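Local coordinates for chromosome partition protein Smc (Pyrococcus yayanosii, PDB 5XEI) that hydrolyses ATP at its head domain, binds DNA, and is probably required for chromosome condensation and partitioning, at residues E222-A227 against D307-I312. Sequence-based numbering, arbitrary orientation.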
loop_
_atom_site.group_PDB
_atom_site.type_symbol
_atom_site.label_atom_id
_atom_site.label_comp_id
_atom_site.label_asym_id
_atom_site.label_seq_id
_atom_site.Cartn_x
_atom_site.Cartn_y
_atom_site.Cartn_z
ATOM N N GLU A 222 6.010 -37.040 55.322
ATOM C CA GLU A 222 7.153 -37.920 55.518
ATOM C C GLU A 222 7.562 -37.991 56.979
ATOM O O GLU A 222 7.838 -39.076 57.504
ATOM C CB GLU A 222 8.321 -37.448 54.678
ATOM C CG GLU A 222 8.062 -37.619 53.243
ATOM C CD GLU A 222 9.252 -38.225 52.553
ATOM O OE1 GLU A 222 10.401 -37.910 52.961
ATOM O OE2 GLU A 222 9.030 -39.066 51.649
ATOM N N ARG A 223 7.642 -36.845 57.649
ATOM C CA ARG A 223 7.926 -36.903 59.076
ATOM C C ARG A 223 6.846 -37.705 59.794
ATOM O O ARG A 223 7.156 -38.592 60.601
ATOM C CB ARG A 223 8.091 -35.491 59.650
ATOM C CG ARG A 223 9.482 -34.874 59.380
ATOM C CD ARG A 223 10.650 -35.412 60.285
ATOM N NE ARG A 223 10.812 -36.873 60.320
ATOM C CZ ARG A 223 11.615 -37.552 61.154
ATOM N NH1 ARG A 223 12.407 -36.908 62.020
ATOM N NH2 ARG A 223 11.661 -38.893 61.092
ATOM N N LEU A 224 5.578 -37.488 59.434
ATOM C CA LEU A 224 4.503 -38.256 60.048
ATOM C C LEU A 224 4.711 -39.761 59.893
ATOM O O LEU A 224 4.339 -40.529 60.784
ATOM C CB LEU A 224 3.151 -37.839 59.461
ATOM C CG LEU A 224 1.943 -38.633 59.960
ATOM C CD1 LEU A 224 1.788 -38.482 61.461
ATOM C CD2 LEU A 224 0.681 -38.201 59.232
ATOM N N GLU A 225 5.320 -40.214 58.797
ATOM C CA GLU A 225 5.391 -41.660 58.648
ATOM C C GLU A 225 6.574 -42.269 59.381
ATOM O O GLU A 225 6.450 -43.365 59.938
ATOM C CB GLU A 225 5.422 -42.068 57.174
ATOM C CG GLU A 225 4.893 -43.510 56.921
ATOM C CD GLU A 225 3.386 -43.725 57.268
ATOM O OE1 GLU A 225 2.839 -44.817 56.968
ATOM O OE2 GLU A 225 2.733 -42.821 57.842
ATOM N N ARG A 226 7.719 -41.594 59.411
ATOM C CA ARG A 226 8.825 -42.099 60.212
ATOM C C ARG A 226 8.440 -42.135 61.696
ATOM O O ARG A 226 8.662 -43.136 62.390
ATOM C CB ARG A 226 10.065 -41.243 59.963
ATOM C CG ARG A 226 10.352 -40.828 58.489
ATOM C CD ARG A 226 11.839 -40.330 58.357
ATOM N NE ARG A 226 12.204 -39.604 57.113
ATOM C CZ ARG A 226 11.832 -38.353 56.801
ATOM N NH1 ARG A 226 11.045 -37.693 57.627
ATOM N NH2 ARG A 226 12.222 -37.758 55.660
ATOM N N ALA A 227 7.790 -41.073 62.179
ATOM C CA ALA A 227 7.226 -41.081 63.524
ATOM C C ALA A 227 6.283 -42.259 63.743
ATOM O O ALA A 227 6.221 -42.818 64.844
ATOM C CB ALA A 227 6.500 -39.765 63.792
ATOM N N ASP A 307 -0.280 -34.107 66.567
ATOM C CA ASP A 307 -0.029 -32.759 66.068
ATOM C C ASP A 307 0.214 -32.775 64.564
ATOM O O ASP A 307 -0.473 -32.086 63.799
ATOM C CB ASP A 307 1.160 -32.139 66.807
ATOM N N MET A 308 1.200 -33.560 64.123
ATOM C CA MET A 308 1.524 -33.628 62.703
ATOM C C MET A 308 0.289 -33.953 61.878
ATOM O O MET A 308 0.068 -33.364 60.818
ATOM C CB MET A 308 2.613 -34.667 62.487
ATOM C CG MET A 308 3.516 -34.386 61.318
ATOM S SD MET A 308 5.222 -34.873 61.684
ATOM C CE MET A 308 4.937 -36.346 62.668
ATOM N N GLU A 309 -0.553 -34.858 62.376
ATOM C CA GLU A 309 -1.823 -35.127 61.715
ATOM C C GLU A 309 -2.735 -33.909 61.718
ATOM O O GLU A 309 -3.617 -33.791 60.859
ATOM C CB GLU A 309 -2.539 -36.283 62.392
ATOM C CG GLU A 309 -1.817 -37.603 62.332
ATOM C CD GLU A 309 -2.684 -38.727 62.873
ATOM O OE1 GLU A 309 -3.711 -39.034 62.238
ATOM O OE2 GLU A 309 -2.364 -39.288 63.939
ATOM N N ALA A 310 -2.564 -33.007 62.681
ATOM C CA ALA A 310 -3.427 -31.835 62.713
ATOM C C ALA A 310 -2.988 -30.793 61.688
ATOM O O ALA A 310 -3.825 -30.261 60.952
ATOM C CB ALA A 310 -3.459 -31.243 64.120
ATOM N N GLU A 311 -1.692 -30.487 61.606
ATOM C CA GLU A 311 -1.295 -29.463 60.654
ATOM C C GLU A 311 -1.321 -29.960 59.223
ATOM O O GLU A 311 -1.341 -29.142 58.294
ATOM C CB GLU A 311 0.079 -28.904 60.992
ATOM C CG GLU A 311 1.071 -29.928 61.448
ATOM C CD GLU A 311 2.125 -29.300 62.334
ATOM O OE1 GLU A 311 2.740 -28.294 61.897
ATOM O OE2 GLU A 311 2.313 -29.800 63.469
ATOM N N ILE A 312 -1.348 -31.273 59.014
ATOM C CA ILE A 312 -1.743 -31.743 57.697
ATOM C C ILE A 312 -3.194 -31.372 57.440
ATOM O O ILE A 312 -3.541 -30.920 56.346
ATOM C CB ILE A 312 -1.487 -33.251 57.544
ATOM C CG1 ILE A 312 0.017 -33.516 57.509
ATOM C CG2 ILE A 312 -2.122 -33.785 56.275
ATOM C CD1 ILE A 312 0.375 -34.928 57.095
#
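M308 lies against L224, the two side chains passing one another head to tail where helices 170-246 and 298-315 pack in the arm of the SMC molecule, in regions predicted to be coiled coil and far from the ATP-binding head. The local axes run antiparallel, 9.8 Å apart at closest approach with 156° between their directions, and the touching surfaces are apolar. CG of M308, anti to its backbone N (chi1 -150°), reaches CB of L224 at 3.9 Å. Bends at the next two torsions then carry SD and the terminal methyl over the backbone of helix 170-246. There SD of M308 meets CB of R223 at 3.6 Å. CE of M308 sits near CA of L224 while also touching CB of A227 at 3.9 Å. An alanine in place of M308 would probably open a gap between the helices, leaving the methyl of A227 and the CB of R223 without this apolar neighbour. The side chain of L224 crosses that of E309 at about a right angle, and CD1 of L224 lies 3.8 Å from the aliphatic CG of E309. L220, one turn earlier, touches M308 and I312, and I305 packs on L224 and A227, extending the apolar seam both ways. The other branch of L224 closes the contact methyl to methyl, CD2 meeting CD1 of I312 at 3.9 Å.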